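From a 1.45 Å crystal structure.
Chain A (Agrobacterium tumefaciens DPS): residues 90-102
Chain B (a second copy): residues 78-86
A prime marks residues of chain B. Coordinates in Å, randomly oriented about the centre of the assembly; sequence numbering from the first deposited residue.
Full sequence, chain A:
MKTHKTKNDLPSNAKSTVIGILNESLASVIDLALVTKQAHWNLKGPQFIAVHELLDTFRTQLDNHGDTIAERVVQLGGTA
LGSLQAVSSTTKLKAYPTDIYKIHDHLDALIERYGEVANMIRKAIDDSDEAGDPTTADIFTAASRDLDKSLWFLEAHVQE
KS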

ATOM      1  N   THR A  90     -28.047 -15.472 -26.937  1.00 17.29           N
ATOM      2  CA  THR A  90     -28.755 -15.553 -25.660  1.00 15.43           C
ATOM      3  C   THR A  90     -29.084 -14.269 -24.971  1.00 15.12           C
ATOM      4  O   THR A  90     -29.995 -14.219 -24.145  1.00 17.56           O
ATOM      5  CB  THR A  90     -27.889 -16.470 -24.758  1.00 16.43           C
ATOM      6  OG1 THR A  90     -27.611 -17.724 -25.448  1.00 17.94           O
ATOM      7  CG2 THR A  90     -28.595 -16.809 -23.441  1.00 17.08           C
ATOM      8  N   THR A  91     -28.406 -13.194 -25.384  1.00 15.19           N
ATOM      9  CA  THR A  91     -28.690 -11.894 -24.767  1.00 14.99           C
ATOM     10  C   THR A  91     -30.136 -11.457 -24.920  1.00 16.60           C
ATOM     11  O   THR A  91     -30.729 -11.767 -25.957  1.00 17.87           O
ATOM     12  CB  THR A  91     -27.738 -10.782 -25.278  1.00 15.39           C
ATOM     13  OG1 THR A  91     -28.052  -9.579 -24.592  1.00 16.03           O
ATOM     14  CG2 THR A  91     -27.918 -10.584 -26.809  1.00 15.66           C
ATOM     15  N   LYS A  92     -30.659 -10.751 -23.924  1.00 16.07           N
ATOM     16  CA  LYS A  92     -32.012 -10.184 -24.003  1.00 18.82           C
ATOM     17  C   LYS A  92     -31.962  -8.704 -24.333  1.00 18.97           C
ATOM     18  O   LYS A  92     -33.047  -8.067 -24.442  1.00 20.56           O
ATOM     19  CB  LYS A  92     -32.805 -10.371 -22.700  1.00 21.62           C
ATOM     20  CG  LYS A  92     -33.091 -11.830 -22.382  1.00 24.64           C
ATOM     21  CD  LYS A  92     -33.373 -12.733 -23.526  1.00 29.82           C
ATOM     22  CE  LYS A  92     -34.519 -12.555 -24.465  1.00 33.95           C
ATOM     23  NZ  LYS A  92     -34.622 -13.686 -25.452  1.00 37.08           N
ATOM     24  N   LEU A  93     -30.763  -8.120 -24.542  1.00 15.98           N
ATOM     25  CA  LEU A  93     -30.687  -6.705 -24.784  1.00 16.52           C
ATOM     26  C   LEU A  93     -30.759  -6.354 -26.266  1.00 16.13           C
ATOM     27  O   LEU A  93     -30.217  -7.075 -27.084  1.00 18.90           O
ATOM     28  CB  LEU A  93     -29.339  -6.149 -24.239  1.00 16.39           C
ATOM     29  CG  LEU A  93     -29.114  -6.543 -22.774  1.00 16.85           C
ATOM     30  CD1 LEU A  93     -27.829  -5.814 -22.382  1.00 16.33           C
ATOM     31  CD2 LEU A  93     -30.272  -6.099 -21.880  1.00 17.22           C
ATOM     32  N   LYS A  94     -31.449  -5.254 -26.527  1.00 16.80           N
ATOM     33  CA  LYS A  94     -31.471  -4.797 -27.922  1.00 15.89           C
ATOM     34  C   LYS A  94     -30.102  -4.182 -28.251  1.00 17.09           C
ATOM     35  O   LYS A  94     -29.454  -3.576 -27.382  1.00 16.88           O
ATOM     36  CB  LYS A  94     -32.467  -3.643 -28.020  1.00 19.30           C
ATOM     37  CG  LYS A  94     -33.086  -2.927 -26.905  1.00 26.18           C
ATOM     38  CD  LYS A  94     -32.386  -2.568 -25.604  1.00 28.36           C
ATOM     39  CE  LYS A  94     -32.630  -3.609 -24.537  1.00 18.09           C
ATOM     40  NZ  LYS A  94     -31.613  -3.893 -23.539  1.00 34.18           N
ATOM     41  N   ALA A  95     -29.704  -4.322 -29.509  1.00 16.34           N
ATOM     42  CA  ALA A  95     -28.446  -3.733 -29.963  1.00 15.42           C
ATOM     43  C   ALA A  95     -28.326  -2.270 -29.582  1.00 16.49           C
ATOM     44  O   ALA A  95     -29.208  -1.403 -29.687  1.00 16.42           O
ATOM     45  CB  ALA A  95     -28.406  -3.830 -31.511  1.00 18.35           C
ATOM     46  N   TYR A  96     -27.099  -1.959 -29.065  1.00 15.47           N
ATOM     47  CA  TYR A  96     -26.855  -0.592 -28.618  1.00 15.84           C
ATOM     48  C   TYR A  96     -26.586   0.296 -29.824  1.00 14.77           C
ATOM     49  O   TYR A  96     -25.820  -0.045 -30.736  1.00 16.50           O
ATOM     50  CB  TYR A  96     -25.590  -0.614 -27.676  1.00 15.96           C
ATOM     51  CG  TYR A  96     -25.470   0.661 -26.883  1.00 14.54           C
ATOM     52  CD1 TYR A  96     -26.189   0.853 -25.685  1.00 15.85           C
ATOM     53  CD2 TYR A  96     -24.667   1.705 -27.332  1.00 14.66           C
ATOM     54  CE1 TYR A  96     -26.117   2.009 -24.946  1.00 16.43           C
ATOM     55  CE2 TYR A  96     -24.608   2.887 -26.588  1.00 15.37           C
ATOM     56  CZ  TYR A  96     -25.307   3.048 -25.411  1.00 14.66           C
ATOM     57  OH  TYR A  96     -25.267   4.191 -24.658  1.00 15.91           O
ATOM     58  N   PRO A  97     -27.169   1.495 -29.823  1.00 16.63           N
ATOM     59  CA  PRO A  97     -26.965   2.386 -30.992  1.00 16.03           C
ATOM     60  C   PRO A  97     -25.549   2.905 -31.120  1.00 17.56           C
ATOM     61  O   PRO A  97     -25.013   3.409 -30.119  1.00 18.14           O
ATOM     62  CB  PRO A  97     -27.994   3.468 -30.783  1.00 16.20           C
ATOM     63  CG  PRO A  97     -28.226   3.533 -29.293  1.00 19.00           C
ATOM     64  CD  PRO A  97     -28.095   2.070 -28.850  1.00 17.03           C
ATOM     65  N   THR A  98     -24.977   2.821 -32.300  1.00 18.50           N
ATOM     66  CA  THR A  98     -23.581   3.299 -32.466  1.00 18.26           C
ATOM     67  C   THR A  98     -23.529   4.716 -32.974  1.00 19.36           C
ATOM     68  O   THR A  98     -22.424   5.219 -33.240  1.00 20.74           O
ATOM     69  CB  THR A  98     -22.814   2.348 -33.397  1.00 20.89           C
ATOM     70  OG1 THR A  98     -23.474   2.223 -34.664  1.00 22.09           O
ATOM     71  CG2 THR A  98     -22.745   0.968 -32.783  1.00 20.20           C
ATOM     72  N   ASP A  99     -24.664   5.345 -33.178  1.00 19.75           N
ATOM     73  CA  ASP A  99     -24.717   6.679 -33.728  1.00 19.49           C
ATOM     74  C   ASP A  99     -25.267   7.709 -32.769  1.00 20.65           C
ATOM     75  O   ASP A  99     -25.708   8.794 -33.121  1.00 21.32           O
ATOM     76  CB  ASP A  99     -25.544   6.684 -35.032  1.00 22.49           C
ATOM     77  CG  ASP A  99     -26.976   6.311 -34.760  1.00 27.45           C
ATOM     78  OD1 ASP A  99     -27.794   6.512 -35.704  1.00 30.22           O
ATOM     79  OD2 ASP A  99     -27.316   5.814 -33.665  1.00 24.80           O
ATOM     80  N   ILE A 100     -25.138   7.452 -31.447  1.00 17.56           N
ATOM     81  CA  ILE A 100     -25.533   8.457 -30.450  1.00 16.81           C
ATOM     82  C   ILE A 100     -24.270   8.974 -29.719  1.00 16.80           C
ATOM     83  O   ILE A 100     -23.268   8.237 -29.686  1.00 17.16           O
ATOM     84  CB  ILE A 100     -26.511   7.904 -29.433  1.00 18.64           C
ATOM     85  CG1 ILE A 100     -25.975   6.601 -28.815  1.00 18.11           C
ATOM     86  CG2 ILE A 100     -27.876   7.683 -30.144  1.00 18.82           C
ATOM     87  CD1 ILE A 100     -26.783   6.285 -27.519  1.00 17.92           C
ATOM     88  N   TYR A 101     -24.281  10.224 -29.360  1.00 16.84           N
ATOM     89  CA  TYR A 101     -23.130  10.905 -28.762  1.00 14.66           C
ATOM     90  C   TYR A 101     -23.504  11.732 -27.580  1.00 16.87           C
ATOM     91  O   TYR A 101     -22.853  11.705 -26.520  1.00 15.66           O
ATOM     92  CB  TYR A 101     -22.415  11.833 -29.835  1.00 16.33           C
ATOM     93  CG  TYR A 101     -21.992  10.964 -31.000  1.00 16.65           C
ATOM     94  CD1 TYR A 101     -22.831  10.883 -32.167  1.00 16.88           C
ATOM     95  CD2 TYR A 101     -20.911  10.153 -30.979  1.00 17.19           C
ATOM     96  CE1 TYR A 101     -22.476  10.071 -33.189  1.00 17.70           C
ATOM     97  CE2 TYR A 101     -20.560   9.313 -32.015  1.00 16.31           C
ATOM     98  CZ  TYR A 101     -21.361   9.253 -33.147  1.00 16.87           C
ATOM     99  OH  TYR A 101     -21.013   8.433 -34.173  1.00 18.86           O
ATOM    100  N   LYS A 102     -24.596  12.508 -27.621  1.00 16.25           N
ATOM    101  CA  LYS A 102     -25.016  13.277 -26.471  1.00 16.37           C
ATOM    102  C   LYS A 102     -25.082  12.376 -25.222  1.00 16.08           C
ATOM    103  O   LYS A 102     -25.731  11.336 -25.289  1.00 16.52           O
ATOM    104  CB  LYS A 102     -26.425  13.881 -26.686  1.00 21.18           C
ATOM    105  CG  LYS A 102     -26.257  14.960 -27.784  1.00 23.80           C
ATOM    106  CD  LYS A 102     -27.362  15.992 -27.733  1.00 31.04           C
ATOM    107  CE  LYS A 102     -28.624  15.584 -28.456  1.00 35.68           C
ATOM    108  NZ  LYS A 102     -29.526  16.799 -28.467  1.00 36.84           N
TER
ATOM    109  N   GLY B  78     -13.297   9.778 -34.650  1.00 16.45           N
ATOM    110  CA  GLY B  78     -14.165   8.679 -35.017  1.00 15.81           C
ATOM    111  C   GLY B  78     -15.112   8.181 -33.895  1.00 15.08           C
ATOM    112  O   GLY B  78     -15.141   8.793 -32.846  1.00 16.50           O
ATOM    113  N   THR B  79     -15.698   7.064 -34.212  1.00 15.69           N
ATOM    114  CA  THR B  79     -16.659   6.430 -33.282  1.00 14.87           C
ATOM    115  C   THR B  79     -16.067   5.079 -32.989  1.00 14.42           C
ATOM    116  O   THR B  79     -15.811   4.287 -33.885  1.00 14.68           O
ATOM    117  CB  THR B  79     -18.057   6.249 -33.930  1.00 14.40           C
ATOM    118  OG1 THR B  79     -18.555   7.563 -34.220  1.00 17.01           O
ATOM    119  CG2 THR B  79     -18.990   5.489 -32.989  1.00 15.59           C
ATOM    120  N   ALA B  80     -15.797   4.803 -31.663  1.00 14.16           N
ATOM    121  CA  ALA B  80     -15.274   3.452 -31.378  1.00 12.64           C
ATOM    122  C   ALA B  80     -16.375   2.383 -31.482  1.00 14.39           C
ATOM    123  O   ALA B  80     -17.485   2.737 -31.054  1.00 14.51           O
ATOM    124  CB  ALA B  80     -14.731   3.418 -29.949  1.00 14.30           C
ATOM    125  N   LEU B  81     -16.086   1.255 -32.105  1.00 14.30           N
ATOM    126  CA  LEU B  81     -17.163   0.264 -32.366  1.00 14.36           C
ATOM    127  C   LEU B  81     -16.796  -1.012 -31.651  1.00 13.59           C
ATOM    128  O   LEU B  81     -16.055  -1.869 -32.137  1.00 14.83           O
ATOM    129  CB  LEU B  81     -17.293   0.062 -33.884  1.00 14.52           C
ATOM    130  CG  LEU B  81     -17.788   1.314 -34.626  1.00 15.26           C
ATOM    131  CD1 LEU B  81     -17.696   1.127 -36.166  1.00 16.50           C
ATOM    132  CD2 LEU B  81     -19.181   1.679 -34.213  1.00 17.11           C
ATOM    133  N   GLY B  82     -17.342  -1.127 -30.406  1.00 14.38           N
ATOM    134  CA  GLY B  82     -17.016  -2.276 -29.557  1.00 15.29           C
ATOM    135  C   GLY B  82     -18.253  -2.972 -28.998  1.00 14.98           C
ATOM    136  O   GLY B  82     -18.177  -3.802 -28.063  1.00 15.28           O
ATOM    137  N   SER B  83     -19.430  -2.689 -29.535  1.00 14.04           N
ATOM    138  CA  SER B  83     -20.629  -3.394 -29.054  1.00 13.64           C
ATOM    139  C   SER B  83     -20.627  -4.823 -29.527  1.00 13.76           C
ATOM    140  O   SER B  83     -19.920  -5.202 -30.443  1.00 14.86           O
ATOM    141  CB  SER B  83     -21.850  -2.640 -29.617  1.00 14.76           C
ATOM    142  OG  SER B  83     -21.888  -2.816 -31.017  1.00 16.25           O
ATOM    143  N   LEU B  84     -21.545  -5.623 -28.881  1.00 14.21           N
ATOM    144  CA  LEU B  84     -21.660  -7.010 -29.382  1.00 14.47           C
ATOM    145  C   LEU B  84     -21.889  -7.138 -30.893  1.00 14.83           C
ATOM    146  O   LEU B  84     -21.209  -8.007 -31.448  1.00 15.60           O
ATOM    147  CB  LEU B  84     -22.909  -7.568 -28.651  1.00 15.64           C
ATOM    148  CG  LEU B  84     -23.277  -9.023 -28.962  1.00 16.13           C
ATOM    149  CD1 LEU B  84     -22.116  -9.901 -28.503  1.00 17.60           C
ATOM    150  CD2 LEU B  84     -24.590  -9.357 -28.260  1.00 15.95           C
ATOM    151  N   GLN B  85     -22.736  -6.253 -31.436  1.00 15.10           N
ATOM    152  CA  GLN B  85     -22.948  -6.422 -32.887  1.00 15.52           C
ATOM    153  C   GLN B  85     -21.753  -6.019 -33.733  1.00 16.89           C
ATOM    154  O   GLN B  85     -21.497  -6.632 -34.768  1.00 16.93           O
ATOM    155  CB  GLN B  85     -24.203  -5.546 -33.240  1.00 16.13           C
ATOM    156  CG  GLN B  85     -25.470  -6.157 -32.656  1.00 17.06           C
ATOM    157  CD  GLN B  85     -25.727  -6.032 -31.170  1.00 18.36           C
ATOM    158  OE1 GLN B  85     -26.485  -6.834 -30.543  1.00 19.83           O
ATOM    159  NE2 GLN B  85     -25.169  -4.973 -30.584  1.00 13.82           N
ATOM    160  N   ALA B  86     -21.030  -4.990 -33.248  1.00 15.42           N
ATOM    161  CA  ALA B  86     -19.849  -4.572 -34.020  1.00 15.69           C
ATOM    162  C   ALA B  86     -18.798  -5.652 -33.974  1.00 15.50           C
ATOM    163  O   ALA B  86     -18.108  -5.982 -34.950  1.00 16.84           O
ATOM    164  CB  ALA B  86     -19.224  -3.294 -33.409  1.00 15.24           C
TER
HETATM  165  O   HOH W   1     -25.234  -3.925 -28.116  1.00 15.82           O
HETATM  166  O   HOH W   2     -24.585  -2.325 -31.538  1.00 17.30           O

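This is a small contact between two loop-rich stretches, held by one direct hydrogen bond, two bridging waters and a few van der Waals contacts. It buries 388 Å² in all, both sides summed. The chain A stretch has no regular strand here, and most of the chain B stretch is loop or turn until a helix starts at Leu84′. The two backbones stay well apart. The CA atoms of Ala95 and Gln85′ are 6.8 Å apart, and those of Thr98 and Leu81′ are 7.1 Å apart. Side chains and water therefore fill the space between them.

The direct hydrogen bond joins Tyr101 OH to Thr79′ OG1 at 2.6 Å. Either hydroxyl could be the donor. The CA-to-CB bond of Tyr101 points sideways, but the long side chain brings its hydroxyl to the other chain. Thr79′ OG1 lies at the ring edge, near the ring plane, as suits a bond to a phenol oxygen. The methyl of Thr79′ meets the backbone of Thr98, with Thr79′ CG2 3.5 Å from Thr98 O.

Thr98 has the largest covered area of any residue in the two stretches. Its CA-to-CB bond points toward chain B. Thr98 CB packs against Leu81′ CD2 at 3.8 Å, a van der Waals contact. Thr98 CG2 comes within 4.3 Å of Ser83′ OG, a looser approach.

Water takes over in the middle of the contact. Tyr96 N and Gln85′ NE2 are 3.9 Å apart and do not bond directly. Water 1 accepts from both, with its O 2.9 Å from Tyr96 N and 2.7 Å from Gln85′ NE2. Water 2 donates to Tyr96 O, with its O 2.7 Å away, and its O accepts from Gln85′ NE2 at 2.9 Å. The O of water 2 also lies 2.8 Å from Ser83′ OG, in a hydrogen bond. The side-chain nitrogen of Gln85′, NE2, thus serves both waters, and both polar backbone atoms of Tyr96 are linked to chain B. The end of the Tyr96 side chain leads away.

Ser83′ OG has a second role. Ser83′ OG accepts from Ala86′ N at 3.2 Å and so caps the helix that follows.

Two van der Waals contacts complete the picture. Ala95 CB lies 3.5 Å from Gln85′ CD, against the side-chain amide. Thr91 CG2 meets Leu84′ CD2 at 3.8 Å. Thr91 OG1 is engaged within its own chain, accepting from Leu93 N at 3.1 Å with a nearly straight angle of 172°. The methyl, not OG1, is the part of Thr91 that meets Leu84′.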